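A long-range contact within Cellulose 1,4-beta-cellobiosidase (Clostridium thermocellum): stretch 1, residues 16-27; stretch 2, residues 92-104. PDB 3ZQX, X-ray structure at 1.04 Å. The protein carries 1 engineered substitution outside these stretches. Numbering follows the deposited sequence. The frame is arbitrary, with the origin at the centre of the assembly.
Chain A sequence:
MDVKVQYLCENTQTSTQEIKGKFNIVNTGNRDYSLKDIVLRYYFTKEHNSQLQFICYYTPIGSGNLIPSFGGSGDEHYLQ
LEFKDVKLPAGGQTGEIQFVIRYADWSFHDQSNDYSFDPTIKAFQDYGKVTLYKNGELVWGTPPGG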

ATOM      1  N   THR A  16       2.367  -7.098 -16.487  1.00 10.31           N
ATOM      2  CA  THR A  16       3.563  -6.311 -16.228  1.00 10.25           C
ATOM      3  C   THR A  16       4.429  -7.017 -15.211  1.00  9.35           C
ATOM      4  O   THR A  16       3.918  -7.735 -14.352  1.00 10.24           O
ATOM      5  CB  THR A  16       3.211  -4.904 -15.693  1.00 11.66           C
ATOM      6  OG1 THR A  16       4.415  -4.191 -15.396  1.00 11.72           O
ATOM      7  CG2 THR A  16       2.366  -4.994 -14.432  1.00 13.24           C
ATOM      8  N   GLN A  17       5.731  -6.777 -15.274  1.00  9.25           N
ATOM      9  CA  GLN A  17       6.632  -7.284 -14.256  1.00  9.03           C
ATOM     10  C   GLN A  17       6.615  -6.442 -12.983  1.00  8.80           C
ATOM     11  O   GLN A  17       7.162  -6.867 -11.965  1.00  9.71           O
ATOM     12  CB  GLN A  17       8.049  -7.364 -14.807  1.00  9.51           C
ATOM     13  CG  GLN A  17       8.189  -8.367 -15.927  1.00 10.05           C
ATOM     14  CD  GLN A  17       9.391  -8.076 -16.783  1.00 10.59           C
ATOM     15  OE1 GLN A  17       9.499  -6.996 -17.360  1.00 10.90           O
ATOM     16  NE2 GLN A  17      10.327  -9.015 -16.839  1.00 10.88           N
ATOM     17  N   GLU A  18       6.040  -5.243 -13.038  1.00  8.97           N
ATOM     18  CA  GLU A  18       6.024  -4.365 -11.877  1.00  9.57           C
ATOM     19  C   GLU A  18       4.642  -3.772 -11.633  1.00  9.39           C
ATOM     20  O   GLU A  18       4.162  -2.950 -12.413  1.00 10.43           O
ATOM     21  CB  GLU A  18       7.032  -3.227 -12.071  1.00 11.25           C
ATOM     22  CG  GLU A  18       8.472  -3.704 -12.110  1.00 12.62           C
ATOM     23  CD  GLU A  18       9.473  -2.572 -12.192  1.00 17.32           C
ATOM     24  OE1 GLU A  18       9.127  -1.501 -12.725  1.00 23.78           O
ATOM     25  OE2 GLU A  18      10.609  -2.754 -11.713  1.00 17.56           O
ATOM     26  N   ILE A  19       4.014  -4.146 -10.523  1.00  8.66           N
ATOM     27  CA  ILE A  19       2.922  -3.343  -9.996  1.00  8.57           C
ATOM     28  C   ILE A  19       3.570  -2.043  -9.546  1.00  8.18           C
ATOM     29  O   ILE A  19       4.636  -2.087  -8.938  1.00  9.31           O
ATOM     30  CB  ILE A  19       2.231  -4.038  -8.801  1.00  8.68           C
ATOM     31  CG1 ILE A  19       1.606  -5.368  -9.232  1.00  8.62           C
ATOM     32  CG2 ILE A  19       1.211  -3.114  -8.160  1.00  9.10           C
ATOM     33  CD1 ILE A  19       1.090  -6.209  -8.076  1.00 10.11           C
ATOM     34  N   LYS A  20       3.005  -0.896  -9.920  1.00  8.47           N
ATOM     35  CA  LYS A  20       3.634   0.369  -9.571  1.00  8.72           C
ATOM     36  C   LYS A  20       2.600   1.457  -9.365  1.00  8.59           C
ATOM     37  O   LYS A  20       1.771   1.705 -10.244  1.00  9.53           O
ATOM     38  CB  LYS A  20       4.613   0.789 -10.673  1.00 10.34           C
ATOM     39  CG  LYS A  20       5.392   2.065 -10.376  1.00 11.46           C
ATOM     40  CD  LYS A  20       6.377   2.408 -11.478  1.00 17.50           C
ATOM     41  CE  LYS A  20       7.133   3.686 -11.164  1.00 24.10           C
ATOM     42  NZ  LYS A  20       8.103   4.034 -12.228  1.00 27.80           N
ATOM     43  N   GLY A  21       2.725   2.187  -8.266  1.00  8.84           N
ATOM     44  CA  GLY A  21       1.834   3.284  -7.970  1.00  9.54           C
ATOM     45  C   GLY A  21       2.394   4.087  -6.825  1.00  9.04           C
ATOM     46  O   GLY A  21       3.597   4.019  -6.544  1.00  9.14           O
ATOM     47  N   LYS A  22       1.544   4.892  -6.201  1.00  8.41           N
ATOM     48  CA  LYS A  22       1.937   5.634  -5.017  1.00  8.93           C
ATOM     49  C   LYS A  22       0.826   5.598  -3.995  1.00  8.30           C
ATOM     50  O   LYS A  22      -0.353   5.541  -4.347  1.00  9.20           O
ATOM     51  CB  LYS A  22       2.252   7.097  -5.346  1.00  9.09           C
ATOM     52  CG  LYS A  22       3.253   7.304  -6.475  1.00 10.50           C
ATOM     53  CD  LYS A  22       3.610   8.774  -6.648  1.00 11.22           C
ATOM     54  CE  LYS A  22       4.582   8.968  -7.799  1.00 13.46           C
ATOM     55  NZ  LYS A  22       5.060  10.379  -7.871  1.00 14.25           N
ATOM     56  N   PHE A  23       1.227   5.667  -2.728  1.00  8.42           N
ATOM     57  CA  PHE A  23       0.307   5.864  -1.615  1.00  8.88           C
ATOM     58  C   PHE A  23       0.598   7.205  -0.950  1.00  8.84           C
ATOM     59  O   PHE A  23       1.672   7.780  -1.120  1.00  9.48           O
ATOM     60  CB  PHE A  23       0.474   4.800  -0.517  1.00  9.03           C
ATOM     61  CG  PHE A  23       0.421   3.379  -1.004  1.00  8.69           C
ATOM     62  CD1 PHE A  23      -0.691   2.888  -1.662  1.00  9.84           C
ATOM     63  CD2 PHE A  23       1.479   2.518  -0.765  1.00  9.29           C
ATOM     64  CE1 PHE A  23      -0.732   1.563  -2.093  1.00 10.33           C
ATOM     65  CE2 PHE A  23       1.445   1.202  -1.191  1.00  9.96           C
ATOM     66  CZ  PHE A  23       0.336   0.726  -1.852  1.00 10.28           C
ATOM     67  N   ASN A  24      -0.381   7.721  -0.219  1.00  8.95           N
ATOM     68  CA  ASN A  24      -0.159   8.841   0.680  1.00  9.47           C
ATOM     69  C   ASN A  24      -1.023   8.581   1.896  1.00  9.38           C
ATOM     70  O   ASN A  24      -2.230   8.402   1.742  1.00 10.91           O
ATOM     71  CB  ASN A  24      -0.572  10.139  -0.020  1.00 10.12           C
ATOM     72  CG  ASN A  24      -0.371  11.370   0.833  1.00 10.78           C
ATOM     73  OD1 ASN A  24       0.518  11.414   1.689  1.00 12.33           O
ATOM     74  ND2 ASN A  24      -1.205  12.384   0.606  1.00 12.48           N
ATOM     75  N   ILE A  25      -0.437   8.583   3.091  1.00  8.80           N
ATOM     76  CA  ILE A  25      -1.216   8.391   4.306  1.00  9.08           C
ATOM     77  C   ILE A  25      -1.446   9.749   4.943  1.00  9.10           C
ATOM     78  O   ILE A  25      -0.497  10.460   5.260  1.00 10.04           O
ATOM     79  CB  ILE A  25      -0.525   7.438   5.298  1.00  9.00           C
ATOM     80  CG1 ILE A  25      -0.382   6.046   4.673  1.00 10.13           C
ATOM     81  CG2 ILE A  25      -1.318   7.373   6.603  1.00 10.45           C
ATOM     82  CD1 ILE A  25       0.485   5.105   5.476  1.00 11.89           C
ATOM     83  N   VAL A  26      -2.716  10.109   5.110  1.00  8.82           N
ATOM     84  CA  VAL A  26      -3.090  11.433   5.598  1.00  8.94           C
ATOM     85  C   VAL A  26      -3.766  11.283   6.948  1.00  8.87           C
ATOM     86  O   VAL A  26      -4.694  10.487   7.086  1.00  9.74           O
ATOM     87  CB  VAL A  26      -4.054  12.126   4.614  1.00 10.60           C
ATOM     88  CG1 VAL A  26      -4.404  13.513   5.115  1.00 12.58           C
ATOM     89  CG2 VAL A  26      -3.441  12.200   3.215  1.00 11.62           C
ATOM     90  N   ASN A  27      -3.302  12.028   7.952  1.00  9.04           N
ATOM     91  CA  ASN A  27      -3.917  11.948   9.263  1.00  9.00           C
ATOM     92  C   ASN A  27      -4.930  13.073   9.347  1.00  9.13           C
ATOM     93  O   ASN A  27      -4.582  14.223   9.618  1.00 11.59           O
ATOM     94  CB  ASN A  27      -2.827  12.127  10.318  1.00  9.49           C
ATOM     95  CG  ASN A  27      -3.334  11.889  11.709  1.00  9.34           C
ATOM     96  OD1 ASN A  27      -4.540  11.814  11.932  1.00 11.91           O
ATOM     97  ND2 ASN A  27      -2.418  11.758  12.662  1.00  9.63           N
ATOM     98  N   GLY A  92      -1.308  16.045   9.423  1.00 12.09           N
ATOM     99  CA  GLY A  92      -0.165  15.855   8.551  1.00 12.18           C
ATOM    100  C   GLY A  92      -0.341  14.704   7.588  1.00 10.87           C
ATOM    101  O   GLY A  92      -1.363  14.026   7.582  1.00 11.38           O
ATOM    102  N   GLN A  93       0.676  14.478   6.770  1.00 11.92           N
ATOM    103  CA  GLN A  93       0.643  13.378   5.826  1.00 11.10           C
ATOM    104  C   GLN A  93       2.053  12.872   5.605  1.00 11.04           C
ATOM    105  O   GLN A  93       3.028  13.590   5.847  1.00 13.26           O
ATOM    106  CB  GLN A  93       0.033  13.812   4.496  1.00 12.04           C
ATOM    107  CG  GLN A  93       0.791  14.916   3.794  1.00 13.41           C
ATOM    108  CD  GLN A  93       0.280  15.131   2.384  1.00 18.13           C
ATOM    109  OE1 GLN A  93      -0.899  14.913   2.100  1.00 16.52           O
ATOM    110  NE2 GLN A  93       1.171  15.525   1.484  1.00 23.89           N
ATOM    111  N   THR A  94       2.167  11.643   5.118  1.00 11.39           N
ATOM    112  CA  THR A  94       3.468  11.114   4.758  1.00 11.22           C
ATOM    113  C   THR A  94       4.032  11.784   3.516  1.00 10.96           C
ATOM    114  O   THR A  94       5.249  11.890   3.363  1.00 12.65           O
ATOM    115  CB  THR A  94       3.405   9.595   4.486  1.00 10.53           C
ATOM    116  OG1 THR A  94       2.416   9.312   3.482  1.00 10.13           O
ATOM    117  CG2 THR A  94       3.063   8.837   5.746  1.00 12.80           C
ATOM    118  N   GLY A  95       3.153  12.249   2.635  1.00 10.84           N
ATOM    119  CA  GLY A  95       3.554  12.523   1.271  1.00 11.43           C
ATOM    120  C   GLY A  95       3.678  11.215   0.513  1.00 10.60           C
ATOM    121  O   GLY A  95       3.434  10.132   1.051  1.00 10.31           O
ATOM    122  N   GLU A  96       4.066  11.308  -0.750  1.00 11.14           N
ATOM    123  CA  GLU A  96       4.070  10.132  -1.599  1.00 10.54           C
ATOM    124  C   GLU A  96       4.930   9.010  -1.042  1.00 10.51           C
ATOM    125  O   GLU A  96       6.052   9.232  -0.559  1.00 10.62           O
ATOM    126  CB  GLU A  96       4.526  10.493  -3.013  1.00 12.58           C
ATOM    127  CG  GLU A  96       5.967  10.973  -3.099  1.00 13.33           C
ATOM    128  CD  GLU A  96       6.395  11.277  -4.516  1.00 13.55           C
ATOM    129  OE1 GLU A  96       6.329  10.378  -5.372  1.00 13.78           O
ATOM    130  OE2 GLU A  96       6.819  12.424  -4.776  1.00 21.04           O
ATOM    131  N   ILE A  97       4.379   7.800  -1.090  1.00  9.70           N
ATOM    132  CA  ILE A  97       5.164   6.601  -0.874  1.00  9.52           C
ATOM    133  C   ILE A  97       5.109   5.859  -2.197  1.00  9.07           C
ATOM    134  O   ILE A  97       4.105   5.221  -2.527  1.00  9.72           O
ATOM    135  CB  ILE A  97       4.556   5.725   0.246  1.00 10.45           C
ATOM    136  CG1 ILE A  97       4.397   6.534   1.542  1.00 10.89           C
ATOM    137  CG2 ILE A  97       5.415   4.489   0.465  1.00 11.54           C
ATOM    138  CD1 ILE A  97       3.624   5.801   2.635  1.00 12.24           C
ATOM    139  N   GLN A  98       6.204   5.900  -2.942  1.00  9.56           N
ATOM    140  CA  GLN A  98       6.237   5.184  -4.204  1.00  9.82           C
ATOM    141  C   GLN A  98       6.314   3.703  -3.899  1.00  9.95           C
ATOM    142  O   GLN A  98       6.955   3.291  -2.923  1.00 10.33           O
ATOM    143  CB  GLN A  98       7.432   5.629  -5.037  1.00 11.42           C
ATOM    144  CG  GLN A  98       7.316   7.075  -5.463  1.00 12.44           C
ATOM    145  CD  GLN A  98       8.414   7.533  -6.391  1.00 14.33           C
ATOM    146  OE1 GLN A  98       9.189   6.730  -6.926  1.00 15.80           O
ATOM    147  NE2 GLN A  98       8.482   8.837  -6.602  1.00 14.74           N
ATOM    148  N   PHE A  99       5.652   2.892  -4.715  1.00  9.83           N
ATOM    149  CA  PHE A  99       5.784   1.456  -4.541  1.00  9.59           C
ATOM    150  C   PHE A  99       5.884   0.722  -5.850  1.00  8.66           C
ATOM    151  O   PHE A  99       5.194   1.055  -6.824  1.00  9.50           O
ATOM    152  CB  PHE A  99       4.663   0.860  -3.657  1.00 10.67           C
ATOM    153  CG  PHE A  99       3.297   0.778  -4.305  1.00  9.07           C
ATOM    154  CD1 PHE A  99       2.454   1.882  -4.351  1.00  9.42           C
ATOM    155  CD2 PHE A  99       2.832  -0.436  -4.804  1.00 11.04           C
ATOM    156  CE1 PHE A  99       1.196   1.785  -4.920  1.00 12.47           C
ATOM    157  CE2 PHE A  99       1.570  -0.538  -5.360  1.00 13.02           C
ATOM    158  CZ  PHE A  99       0.753   0.571  -5.420  1.00 12.49           C
ATOM    159  N   VAL A 100       6.758  -0.282  -5.843  1.00  8.63           N
ATOM    160  CA  VAL A 100       6.859  -1.285  -6.886  1.00  8.34           C
ATOM    161  C   VAL A 100       6.807  -2.649  -6.210  1.00  8.44           C
ATOM    162  O   VAL A 100       7.448  -2.857  -5.162  1.00  9.09           O
ATOM    163  CB  VAL A 100       8.186  -1.148  -7.651  1.00 10.32           C
ATOM    164  CG1 VAL A 100       8.515  -2.422  -8.425  1.00 10.73           C
ATOM    165  CG2 VAL A 100       8.136   0.059  -8.581  1.00 12.05           C
ATOM    166  N   ILE A 101       6.034  -3.564  -6.793  1.00  8.14           N
ATOM    167  CA  ILE A 101       6.048  -4.960  -6.377  1.00  8.76           C
ATOM    168  C   ILE A 101       6.474  -5.786  -7.576  1.00  8.27           C
ATOM    169  O   ILE A 101       5.860  -5.713  -8.653  1.00  8.61           O
ATOM    170  CB  ILE A 101       4.661  -5.452  -5.914  1.00  8.29           C
ATOM    171  CG1 ILE A 101       4.123  -4.595  -4.768  1.00  9.22           C
ATOM    172  CG2 ILE A 101       4.725  -6.925  -5.514  1.00  9.79           C
ATOM    173  CD1 ILE A 101       2.634  -4.731  -4.564  1.00  9.35           C
ATOM    174  N   ARG A 102       7.542  -6.553  -7.415  1.00  8.92           N
ATOM    175  CA  ARG A 102       8.059  -7.365  -8.504  1.00  9.65           C
ATOM    176  C   ARG A 102       8.491  -8.719  -7.980  1.00  9.33           C
ATOM    177  O   ARG A 102       8.510  -8.945  -6.775  1.00 10.01           O
ATOM    178  CB  ARG A 102       9.209  -6.659  -9.212  1.00 12.03           C
ATOM    179  CG  ARG A 102      10.431  -6.427  -8.381  1.00 13.73           C
ATOM    180  CD  ARG A 102      11.356  -5.599  -9.260  1.00 23.94           C
ATOM    181  NE  ARG A 102      12.580  -5.171  -8.606  1.00 28.38           N
ATOM    182  CZ  ARG A 102      13.112  -3.959  -8.736  1.00 20.66           C
ATOM    183  NH1 ARG A 102      12.524  -3.027  -9.486  1.00 20.07           N
ATOM    184  NH2 ARG A 102      14.234  -3.676  -8.102  1.00 23.60           N
ATOM    185  N   TYR A 103       8.785  -9.634  -8.891  1.00 10.02           N
ATOM    186  CA  TYR A 103       9.346 -10.927  -8.534  1.00 10.34           C
ATOM    187  C   TYR A 103      10.864 -10.948  -8.672  1.00 10.73           C
ATOM    188  O   TYR A 103      11.423 -10.308  -9.566  1.00 12.17           O
ATOM    189  CB  TYR A 103       8.762 -12.005  -9.434  1.00 10.59           C
ATOM    190  CG  TYR A 103       7.314 -12.322  -9.167  1.00 10.11           C
ATOM    191  CD1 TYR A 103       6.960 -13.172  -8.138  1.00 11.20           C
ATOM    192  CD2 TYR A 103       6.301 -11.776  -9.947  1.00 10.26           C
ATOM    193  CE1 TYR A 103       5.639 -13.482  -7.888  1.00 10.59           C
ATOM    194  CE2 TYR A 103       4.973 -12.080  -9.707  1.00 10.76           C
ATOM    195  CZ  TYR A 103       4.647 -12.930  -8.675  1.00 10.28           C
ATOM    196  OH  TYR A 103       3.340 -13.267  -8.408  1.00 11.73           O
ATOM    197  N   ALA A 104      11.536 -11.698  -7.800  1.00 11.65           N
ATOM    198  CA  ALA A 104      12.983 -11.865  -7.903  1.00 14.33           C
ATOM    199  C   ALA A 104      13.407 -12.375  -9.275  1.00 14.26           C
ATOM    200  O   ALA A 104      14.484 -12.037  -9.758  1.00 16.62           O
ATOM    201  CB  ALA A 104      13.489 -12.804  -6.817  1.00 15.16           C
TER
HETATM  202  O   HOH W   1       8.558  -9.205 -11.704  1.00  9.82           O

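The two stretches run antiparallel, and the walk begins at Gly92, whose carbonyl O accepts a hydrogen bond from Asn27 N at 2.8 Å. Gln93 offers its side-chain amide, and its OE1, a good acceptor for an amide NH2, takes a nearly straight hydrogen bond from Asn24 ND2 (3.0 Å). Thr94 is bonded to Ile25 twice: its backbone N donates to Ile25 O (2.9 Å), while its side-chain OG1 accepts from Ile25 N (3.0 Å), the hydroxyl standing where a strand carbonyl would otherwise serve. This exchange of hydroxyl for carbonyl falls where the register shifts by one residue, between Phe23 and Val26. Gly95 follows at phi 76° and psi -179°, where a CB would be jammed against the preceding carbonyl, so these backbone angles call for glycine.

Glu96 OE1 forms a salt bridge with Lys22 NZ (2.8 Å), a carboxylate matched to an ammonium. From Ile97 the ladder is regular. Ile97 N donates to Phe23 O (2.7 Å) and Ile97 O accepts from Phe23 N (2.9 Å), while its aliphatic side chain packs beside Phe23 and Ile25. Gln98, in a non-hydrogen-bonded pair with Lys22, uses its amide NE2 to donate to Glu96 OE1 (2.9 Å).

Phe99 pairs its backbone with Gly21 in both directions, and its ring lies between the Phe23 ring on one face and the backbone of Lys20 and Gly21 on the other. The two ring planes are nearly parallel, 3° apart, in an offset stack with centroids separated by 4.0 Å. An ideal CB on Gly21 would lie 3.0 Å from Phe99 CE1, so the missing side chain makes room for the ring.

Val100, on the sheet face with Lys20, Lys22 and Gln98, packs apolar CG2 against aliphatic Lys20 CG (3.8 Å). Ile101 and Ile19 exchange two backbone hydrogen bonds and bury their apolar side chains together (Ile101 CB to Ile19 CB 4.0 Å). Arg102 NH1 closes the pairing with a salt bridge to Glu18 OE2 (2.9 Å), guanidinium complementing carboxylate. Beyond it, a water links Tyr103 N to Gln17 O.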